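Local atomic coordinates of nucleocapsid (Crimean-congo hemorrhagic fever virus, PDB entry 4AKL), a protein that binds single- and double-stranded RNA, probably takes part in packaging the viral genome, and has sequence-non-specific double-stranded DNA endonuclease activity. Residues V89-L93 with V319-F324; S328-F332 with F392-A398; N3-S9 with A81-G87. All blocks are in the same frame, centred on the assembly; numbering follows the deposited sequence.

Contact 1: V89-L93 with V319-F324; sequences VKKGL and VTPETF
V89-L93, one turn of helix 86-98, packs against V319-F324, the link from helix 306-316 to helix 324-336; L314 of helix 306-316 adjoins L93, V319 and F324. CA atoms come nearest at K90-P321 (5.9 Å) and L93-T320 (7.5 Å). L93 CD1 (chi1 m, chi2 t) packs 3.6 Å from V319 O, a van der Waals contact. T320 turns its side chain away and builds an ST motif, T323 N donating to T320 OG1 (3.0 Å), while T320 N donates to T323 OG1 (3.0 Å). Residues 321-323 have helical phi/psi without the regular helical bonds. P321 meets three helix residues: its CA is 3.9 Å from V89 CG1, its CG 3.7 Å from K90 CG, its CD 4.0 Å from L93 CD1. V89 CG2 stands 3.7 Å from the centroid of the F324 ring (chi1 t), a CH-pi contact over its face. T320 and T323 bond each other; the hold on V89, L93 and the aliphatic part of K90 is van der Waals packing and one CH-pi contact.

Contact 2: S328-F332 with F392-A398; sequences SQFLF and FGTIPVA
S328, on helix 324-336, joins two points of the irregular segment F392-A398 through one hydroxyl. With chi1 t, S328 OG donates to F392 O at 2.8 Å and accepts from V397 N at 3.1 Å, so the serine bridges the end of helix 385-392 and the chain five residues on. A water extends the polar contact: it donates to Q329 OE1 (2.7 Å) and accepts from A398 N (3.1 Å), the glutamine side chain (chi1 t, chi2 p) bending back although its CA-CB bond points away. The backbones run very close, with CA atoms 4.2 Å apart at F332-G393 and 5.1 Å at Q329-P396. CA-H...O contacts fill this gap, from F332 CA to G393 O (3.1 Å) and from S328 CA to F392 O (3.3 Å). At G393 an ideal CB would lie 2.6 Å from L331 CB, a clash, so the absent side chain is what admits the helix; G393 CA sits 3.8 Å from L331 CB. Further out, L331 CD1 touches F392 CB at 4.0 Å, and the F332 ring (chi1 t) receives P396 over one face, P396 CG being 3.7 Å from its centroid in a proline-aromatic CH-pi contact. In this mainly helical nairovirus-type nucleocapsid, S328 bridging and G393 making room form the buried join of helix 324-336 to the irregular chain following helix 385-392.

Contact 3: N3-S9 with A81-G87; sequences NKIEVNS and AWASSTG
The segment N3-S9 leads into helix 10-24, its CA atoms nearest those of A81-G87 at I5-S85 (5.1 Å), E6-T86 (5.3 Å) and N8-G87 (4.3 Å). N3 (chi1 t) uses both ends of its amide: ND2 donates to S84 O (2.9 Å), while OD1 accepts from I5 N (3.0 Å) in an Asx turn. I5 and E6 then centre consecutive inverse gamma turns. I5 O accepts from T86 N (3.0 Å), and I5 CD1 packs 3.9 Å from A81 CB. This is an irregular N-terminal segment lying along the short link between helices 77-83 and 86-98: S85 is the N-cap of helix 86-98, its OG also donating to W82 O (2.7 Å), and the first amides of that helix find acceptors in the segment. E6 turns outward, its CA 3.5 Å from T86 OG1, which takes a weak hydrogen bond from V7 N (3.4 Å). V7 O accepts from G87 N (3.1 Å); an ideal CB on G87 would be 2.8 Å from V7 O, a clash. V7 CG1 stands 4.2 Å from W82 CZ3 near the edge of the indole; W82 NE1 itself hydrogen-bonds to F139 O. Beyond N8, S9 O lies 3.7 Å from W82 CZ3, as S9 N-caps helix 10-24.

The three contacts form one continuous packed region, about 22 to 24 Å from the chain centre, with their own centres 11 Å (1 and 3) or 13 Å (1 and 2, 2 and 3) apart. F324 of contact 1 packs against both other contacts: its CE1 lies 3.5 Å from F392 CD1 of contact 2, where the rings meet edge-to-face, and its CE2 3.8 Å from S84 O of contact 3. Helix 86-98 serves contacts 1 and 3. Between contacts 2 and 3 the join is partly polar: probable hydrogen bonds K4 N to V397 O (2.8 Å) and K4 NZ to A398 O (2.9 Å), beside packing of F392 CA on S84 OG (3.4 Å). Segments 3-9, 81-87, 89-93, 319-324, 328-332 and 392-398 thus meet.

Contact 1: V89-L93 with V319-F324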
loop_
_atom_site.group_PDB
_atom_site.type_symbol
_atom_site.label_atom_id
_atom_site.label_comp_id
_atom_site.label_asym_id
_atom_site.label_seq_id
_atom_site.Cartn_x
_atom_site.Cartn_y
_atom_site.Cartn_z
ATOM N N VAL A 89 -1.255 -14.384 -13.863
ATOM C CA VAL A 89 -2.324 -15.102 -13.112
ATOM C C VAL A 89 -1.847 -16.458 -12.524
ATOM O O VAL A 89 -2.083 -16.735 -11.323
ATOM C CB VAL A 89 -3.617 -15.241 -13.953
ATOM C CG1 VAL A 89 -4.626 -16.281 -13.339
ATOM C CG2 VAL A 89 -4.304 -13.861 -14.071
ATOM N N LYS A 90 -1.175 -17.284 -13.339
ATOM C CA LYS A 90 -0.659 -18.562 -12.849
ATOM C C LYS A 90 0.428 -18.381 -11.789
ATOM O O LYS A 90 0.368 -18.946 -10.723
ATOM C CB LYS A 90 -0.086 -19.429 -13.973
ATOM C CG LYS A 90 -1.113 -20.290 -14.667
ATOM C CD LYS A 90 -0.487 -21.178 -15.750
ATOM C CE LYS A 90 -0.288 -20.427 -17.067
ATOM N NZ LYS A 90 0.708 -21.164 -17.981
ATOM N N LYS A 91 1.433 -17.598 -12.116
ATOM C CA LYS A 91 2.525 -17.399 -11.177
ATOM C C LYS A 91 2.056 -16.713 -9.935
ATOM O O LYS A 91 2.382 -17.159 -8.846
ATOM C CB LYS A 91 3.661 -16.644 -11.826
ATOM C CG LYS A 91 4.378 -17.528 -12.904
ATOM C CD LYS A 91 5.681 -16.949 -13.310
ATOM C CE LYS A 91 5.540 -15.681 -14.113
ATOM N NZ LYS A 91 6.865 -15.380 -14.854
ATOM N N GLY A 92 1.266 -15.662 -10.102
ATOM C CA GLY A 92 0.713 -14.871 -8.969
ATOM C C GLY A 92 -0.151 -15.641 -7.970
ATOM O O GLY A 92 -0.107 -15.374 -6.771
ATOM N N LEU A 93 -0.933 -16.598 -8.453
ATOM C CA LEU A 93 -1.732 -17.478 -7.552
ATOM C C LEU A 93 -0.862 -18.571 -6.979
ATOM O O LEU A 93 -0.887 -18.848 -5.733
ATOM C CB LEU A 93 -2.913 -18.086 -8.292
ATOM C CG LEU A 93 -4.043 -17.126 -8.599
ATOM C CD1 LEU A 93 -4.956 -17.780 -9.603
ATOM C CD2 LEU A 93 -4.818 -16.646 -7.293
ATOM N N VAL A 319 -9.754 -18.858 -6.222
ATOM C CA VAL A 319 -9.794 -18.605 -7.656
ATOM C C VAL A 319 -8.650 -19.368 -8.372
ATOM O O VAL A 319 -7.563 -19.462 -7.863
ATOM C CB VAL A 319 -9.730 -17.113 -7.965
ATOM C CG1 VAL A 319 -9.671 -16.882 -9.449
ATOM C CG2 VAL A 319 -10.945 -16.379 -7.305
ATOM N N THR A 320 -8.921 -19.907 -9.554
ATOM C CA THR A 320 -7.900 -20.666 -10.286
ATOM C C THR A 320 -7.639 -19.945 -11.586
ATOM O O THR A 320 -8.412 -19.043 -11.966
ATOM C CB THR A 320 -8.351 -22.093 -10.575
ATOM O OG1 THR A 320 -9.319 -22.088 -11.643
ATOM C CG2 THR A 320 -8.932 -22.767 -9.308
ATOM N N PRO A 321 -6.556 -20.311 -12.283
ATOM C CA PRO A 321 -6.367 -19.749 -13.610
ATOM C C PRO A 321 -7.592 -19.994 -14.488
ATOM O O PRO A 321 -7.930 -19.140 -15.315
ATOM C CB PRO A 321 -5.144 -20.502 -14.123
ATOM C CG PRO A 321 -4.354 -20.745 -12.858
ATOM C CD PRO A 321 -5.366 -21.055 -11.825
ATOM N N GLU A 322 -8.275 -21.129 -14.289
ATOM C CA GLU A 322 -9.427 -21.449 -15.138
ATOM C C GLU A 322 -10.700 -20.662 -14.785
ATOM O O GLU A 322 -11.459 -20.361 -15.664
ATOM C CB GLU A 322 -9.674 -22.977 -15.200
ATOM C CG GLU A 322 -8.560 -23.748 -15.969
ATOM C CD GLU A 322 -7.231 -23.815 -15.181
ATOM O OE1 GLU A 322 -7.258 -23.862 -13.907
ATOM O OE2 GLU A 322 -6.154 -23.791 -15.821
ATOM N N THR A 323 -10.932 -20.332 -13.522
ATOM C CA THR A 323 -12.103 -19.520 -13.155
ATOM C C THR A 323 -11.811 -18.027 -13.132
ATOM O O THR A 323 -12.745 -17.215 -13.021
ATOM C CB THR A 323 -12.653 -19.931 -11.787
ATOM O OG1 THR A 323 -11.620 -19.845 -10.815
ATOM C CG2 THR A 323 -13.163 -21.380 -11.837
ATOM N N PHE A 324 -10.530 -17.645 -13.250
ATOM C CA PHE A 324 -10.157 -16.202 -13.193
ATOM C C PHE A 324 -10.914 -15.323 -14.166
ATOM O O PHE A 324 -11.319 -14.238 -13.792
ATOM C CB PHE A 324 -8.646 -16.005 -13.403
ATOM C CG PHE A 324 -8.256 -14.580 -13.566
ATOM C CD1 PHE A 324 -8.081 -13.762 -12.456
ATOM C CD2 PHE A 324 -8.102 -14.030 -14.820
ATOM C CE1 PHE A 324 -7.739 -12.422 -12.614
ATOM C CE2 PHE A 324 -7.755 -12.694 -14.969
ATOM C CZ PHE A 324 -7.574 -11.918 -13.888
#

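Contact 2: S328-F332 with F392-A398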
loop_
_atom_site.group_PDB
_atom_site.type_symbol
_atom_site.label_atom_id
_atom_site.label_comp_id
_atom_site.label_asym_id
_atom_site.label_seq_id
_atom_site.Cartn_x
_atom_site.Cartn_y
_atom_site.Cartn_z
ATOM N N SER A 328 -12.685 -11.502 -13.494
ATOM C CA SER A 328 -12.435 -10.412 -14.401
ATOM C C SER A 328 -13.738 -9.886 -14.998
ATOM O O SER A 328 -13.973 -8.693 -15.052
ATOM C CB SER A 328 -11.450 -10.861 -15.479
ATOM O OG SER A 328 -11.342 -9.916 -16.528
ATOM N N GLN A 329 -14.600 -10.782 -15.426
ATOM C CA GLN A 329 -15.858 -10.360 -16.031
ATOM C C GLN A 329 -16.735 -9.634 -14.999
ATOM O O GLN A 329 -17.314 -8.568 -15.286
ATOM C CB GLN A 329 -16.613 -11.529 -16.606
ATOM C CG GLN A 329 -17.722 -11.086 -17.583
ATOM C CD GLN A 329 -17.125 -10.675 -18.893
ATOM O OE1 GLN A 329 -16.202 -11.339 -19.399
ATOM N NE2 GLN A 329 -17.615 -9.590 -19.451
ATOM N N PHE A 330 -16.821 -10.216 -13.798
ATOM C CA PHE A 330 -17.591 -9.640 -12.695
ATOM C C PHE A 330 -17.177 -8.169 -12.430
ATOM O O PHE A 330 -18.013 -7.281 -12.311
ATOM C CB PHE A 330 -17.382 -10.487 -11.427
ATOM C CG PHE A 330 -18.257 -10.103 -10.268
ATOM C CD1 PHE A 330 -17.880 -9.126 -9.399
ATOM C CD2 PHE A 330 -19.450 -10.781 -10.023
ATOM C CE1 PHE A 330 -18.708 -8.791 -8.295
ATOM C CE2 PHE A 330 -20.245 -10.468 -8.955
ATOM C CZ PHE A 330 -19.861 -9.443 -8.093
ATOM N N LEU A 331 -15.863 -7.947 -12.330
ATOM C CA LEU A 331 -15.326 -6.637 -12.060
ATOM C C LEU A 331 -15.513 -5.684 -13.218
ATOM O O LEU A 331 -15.755 -4.512 -12.998
ATOM C CB LEU A 331 -13.877 -6.743 -11.650
ATOM C CG LEU A 331 -13.622 -7.515 -10.326
ATOM C CD1 LEU A 331 -12.162 -8.030 -10.198
ATOM C CD2 LEU A 331 -14.012 -6.651 -9.085
ATOM N N PHE A 332 -15.443 -6.195 -14.428
ATOM C CA PHE A 332 -15.622 -5.395 -15.616
ATOM C C PHE A 332 -17.028 -4.838 -15.671
ATOM O O PHE A 332 -17.194 -3.673 -15.921
ATOM C CB PHE A 332 -15.343 -6.214 -16.888
ATOM C CG PHE A 332 -15.693 -5.502 -18.176
ATOM C CD1 PHE A 332 -14.859 -4.529 -18.700
ATOM C CD2 PHE A 332 -16.864 -5.826 -18.877
ATOM C CE1 PHE A 332 -15.176 -3.866 -19.873
ATOM C CE2 PHE A 332 -17.204 -5.193 -20.094
ATOM C CZ PHE A 332 -16.364 -4.211 -20.596
ATOM N N PHE A 392 -7.872 -6.396 -12.558
ATOM C CA PHE A 392 -8.492 -7.498 -13.325
ATOM C C PHE A 392 -9.780 -7.129 -14.051
ATOM O O PHE A 392 -10.314 -7.962 -14.804
ATOM C CB PHE A 392 -8.862 -8.656 -12.401
ATOM C CG PHE A 392 -7.795 -9.036 -11.396
ATOM C CD1 PHE A 392 -6.489 -9.257 -11.780
ATOM C CD2 PHE A 392 -8.121 -9.219 -10.073
ATOM C CE1 PHE A 392 -5.546 -9.618 -10.848
ATOM C CE2 PHE A 392 -7.164 -9.571 -9.143
ATOM C CZ PHE A 392 -5.907 -9.769 -9.536
ATOM N N GLY A 393 -10.274 -5.910 -13.839
ATOM C CA GLY A 393 -11.569 -5.511 -14.350
ATOM C C GLY A 393 -11.708 -4.401 -15.352
ATOM O O GLY A 393 -12.815 -4.133 -15.750
ATOM N N THR A 394 -10.616 -3.759 -15.765
ATOM C CA THR A 394 -10.702 -2.728 -16.804
ATOM C C THR A 394 -10.704 -3.375 -18.160
ATOM O O THR A 394 -11.163 -2.773 -19.150
ATOM C CB THR A 394 -9.563 -1.734 -16.723
ATOM O OG1 THR A 394 -8.318 -2.372 -17.089
ATOM C CG2 THR A 394 -9.467 -1.107 -15.311
ATOM N N ILE A 395 -10.179 -4.589 -18.218
ATOM C CA ILE A 395 -10.203 -5.439 -19.414
ATOM C C ILE A 395 -10.802 -6.806 -19.027
ATOM O O ILE A 395 -10.246 -7.485 -18.177
ATOM C CB ILE A 395 -8.776 -5.688 -19.948
ATOM C CG1 ILE A 395 -7.994 -4.377 -20.254
ATOM C CG2 ILE A 395 -8.840 -6.495 -21.156
ATOM C CD1 ILE A 395 -6.478 -4.586 -20.584
ATOM N N PRO A 396 -11.943 -7.192 -19.608
ATOM C CA PRO A 396 -12.475 -8.542 -19.351
ATOM C C PRO A 396 -11.683 -9.548 -20.190
ATOM O O PRO A 396 -11.698 -9.487 -21.438
ATOM C CB PRO A 396 -13.913 -8.450 -19.806
ATOM C CG PRO A 396 -13.913 -7.483 -20.909
ATOM C CD PRO A 396 -12.743 -6.497 -20.632
ATOM N N VAL A 397 -10.985 -10.448 -19.522
ATOM C CA VAL A 397 -9.978 -11.266 -20.228
ATOM C C VAL A 397 -10.557 -12.259 -21.218
ATOM O O VAL A 397 -9.856 -12.692 -22.130
ATOM C CB VAL A 397 -9.029 -12.006 -19.251
ATOM C CG1 VAL A 397 -8.264 -11.005 -18.386
ATOM C CG2 VAL A 397 -9.785 -13.007 -18.442
ATOM N N ALA A 398 -11.829 -12.606 -21.044
ATOM C CA ALA A 398 -12.541 -13.488 -21.975
ATOM C C ALA A 398 -12.786 -12.832 -23.344
ATOM O O ALA A 398 -12.848 -13.527 -24.346
ATOM C CB ALA A 398 -13.884 -13.947 -21.362
HETATM O O HOH W 1 -13.655 -11.842 -18.605
#

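Contact 3: N3-S9 with A81-G87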
loop_
_atom_site.group_PDB
_atom_site.type_symbol
_atom_site.label_atom_id
_atom_site.label_comp_id
_atom_site.label_asym_id
_atom_site.label_seq_id
_atom_site.Cartn_x
_atom_site.Cartn_y
_atom_site.Cartn_z
ATOM N N ASN A 3 -9.066 -17.087 -20.615
ATOM C CA ASN A 3 -8.252 -15.890 -20.619
ATOM C C ASN A 3 -7.565 -15.711 -21.981
ATOM O O ASN A 3 -6.673 -16.484 -22.320
ATOM C CB ASN A 3 -7.216 -16.008 -19.500
ATOM C CG ASN A 3 -6.435 -14.730 -19.266
ATOM O OD1 ASN A 3 -6.375 -13.861 -20.129
ATOM N ND2 ASN A 3 -5.797 -14.627 -18.067
ATOM N N LYS A 4 -7.980 -14.689 -22.742
ATOM C CA LYS A 4 -7.445 -14.448 -24.093
ATOM C C LYS A 4 -6.081 -13.731 -24.097
ATOM O O LYS A 4 -5.454 -13.672 -25.123
ATOM C CB LYS A 4 -8.429 -13.642 -24.957
ATOM C CG LYS A 4 -9.840 -14.207 -25.086
ATOM C CD LYS A 4 -9.897 -15.557 -25.726
ATOM C CE LYS A 4 -11.348 -16.052 -25.830
ATOM N NZ LYS A 4 -12.292 -15.153 -26.658
ATOM N N ILE A 5 -5.627 -13.210 -22.951
ATOM C CA ILE A 5 -4.350 -12.509 -22.868
ATOM C C ILE A 5 -3.246 -13.548 -22.602
ATOM O O ILE A 5 -2.699 -13.624 -21.502
ATOM C CB ILE A 5 -4.339 -11.384 -21.781
ATOM C CG1 ILE A 5 -5.652 -10.575 -21.796
ATOM C CG2 ILE A 5 -3.075 -10.489 -21.969
ATOM C CD1 ILE A 5 -5.661 -9.306 -20.914
ATOM N N GLU A 6 -2.944 -14.335 -23.651
ATOM C CA GLU A 6 -1.967 -15.418 -23.618
ATOM C C GLU A 6 -0.587 -14.827 -23.781
ATOM O O GLU A 6 -0.073 -14.695 -24.904
ATOM C CB GLU A 6 -2.221 -16.448 -24.729
ATOM C CG GLU A 6 -3.566 -17.159 -24.649
ATOM C CD GLU A 6 -3.701 -18.272 -25.700
ATOM O OE1 GLU A 6 -2.871 -18.308 -26.661
ATOM O OE2 GLU A 6 -4.633 -19.112 -25.564
ATOM N N VAL A 7 -0.008 -14.493 -22.643
ATOM C CA VAL A 7 1.219 -13.779 -22.542
ATOM C C VAL A 7 1.938 -14.404 -21.395
ATOM O O VAL A 7 1.413 -14.423 -20.272
ATOM C CB VAL A 7 0.939 -12.261 -22.254
ATOM C CG1 VAL A 7 2.184 -11.540 -21.839
ATOM C CG2 VAL A 7 0.329 -11.582 -23.484
ATOM N N ASN A 8 3.128 -14.930 -21.651
ATOM C CA ASN A 8 3.933 -15.597 -20.615
ATOM C C ASN A 8 5.307 -14.928 -20.422
ATOM O O ASN A 8 6.217 -15.517 -19.804
ATOM C CB ASN A 8 4.107 -17.095 -20.988
ATOM C CG ASN A 8 2.761 -17.812 -21.251
ATOM O OD1 ASN A 8 1.978 -18.149 -20.310
ATOM N ND2 ASN A 8 2.486 -18.045 -22.519
ATOM N N SER A 9 5.471 -13.708 -20.955
ATOM C CA SER A 9 6.774 -12.995 -20.933
ATOM C C SER A 9 6.621 -11.560 -21.420
ATOM O O SER A 9 5.614 -11.200 -22.040
ATOM C CB SER A 9 7.850 -13.737 -21.792
ATOM O OG SER A 9 7.583 -13.704 -23.201
ATOM N N ALA A 81 -3.351 -5.326 -18.635
ATOM C CA ALA A 81 -3.279 -6.587 -19.391
ATOM C C ALA A 81 -2.177 -7.482 -18.815
ATOM O O ALA A 81 -2.363 -8.695 -18.667
ATOM C CB ALA A 81 -3.068 -6.345 -20.828
ATOM N N TRP A 82 -1.025 -6.904 -18.496
ATOM C CA TRP A 82 0.052 -7.688 -17.891
ATOM C C TRP A 82 -0.380 -8.324 -16.540
ATOM O O TRP A 82 -0.105 -9.505 -16.281
ATOM C CB TRP A 82 1.285 -6.802 -17.704
ATOM C CG TRP A 82 2.454 -7.421 -16.942
ATOM C CD1 TRP A 82 2.865 -7.083 -15.688
ATOM C CD2 TRP A 82 3.363 -8.442 -17.397
ATOM N NE1 TRP A 82 3.955 -7.811 -15.323
ATOM C CE2 TRP A 82 4.297 -8.660 -16.347
ATOM C CE3 TRP A 82 3.487 -9.191 -18.587
ATOM C CZ2 TRP A 82 5.327 -9.618 -16.437
ATOM C CZ3 TRP A 82 4.508 -10.126 -18.685
ATOM C CH2 TRP A 82 5.418 -10.332 -17.617
ATOM N N ALA A 83 -1.051 -7.539 -15.715
ATOM C CA ALA A 83 -1.524 -7.976 -14.394
ATOM C C ALA A 83 -2.603 -9.084 -14.481
ATOM O O ALA A 83 -2.821 -9.775 -13.531
ATOM C CB ALA A 83 -2.043 -6.746 -13.576
ATOM N N SER A 84 -3.256 -9.217 -15.629
ATOM C CA SER A 84 -4.314 -10.167 -15.857
ATOM C C SER A 84 -3.913 -11.246 -16.868
ATOM O O SER A 84 -4.776 -12.030 -17.281
ATOM C CB SER A 84 -5.504 -9.420 -16.417
ATOM O OG SER A 84 -6.140 -8.613 -15.438
ATOM N N SER A 85 -2.640 -11.255 -17.293
ATOM C CA SER A 85 -2.136 -12.196 -18.306
ATOM C C SER A 85 -2.105 -13.616 -17.809
ATOM O O SER A 85 -1.973 -13.854 -16.598
ATOM C CB SER A 85 -0.735 -11.796 -18.780
ATOM O OG SER A 85 0.192 -11.787 -17.725
ATOM N N THR A 86 -2.220 -14.585 -18.735
ATOM C CA THR A 86 -2.236 -15.974 -18.313
ATOM C C THR A 86 -1.033 -16.293 -17.451
ATOM O O THR A 86 -1.181 -16.988 -16.401
ATOM C CB THR A 86 -2.340 -16.965 -19.454
ATOM O OG1 THR A 86 -1.358 -16.667 -20.457
ATOM C CG2 THR A 86 -3.838 -16.944 -20.057
ATOM N N GLY A 87 0.129 -15.764 -17.846
ATOM C CA GLY A 87 1.407 -16.018 -17.126
ATOM C C GLY A 87 1.480 -15.486 -15.713
ATOM O O GLY A 87 1.905 -16.192 -14.764
#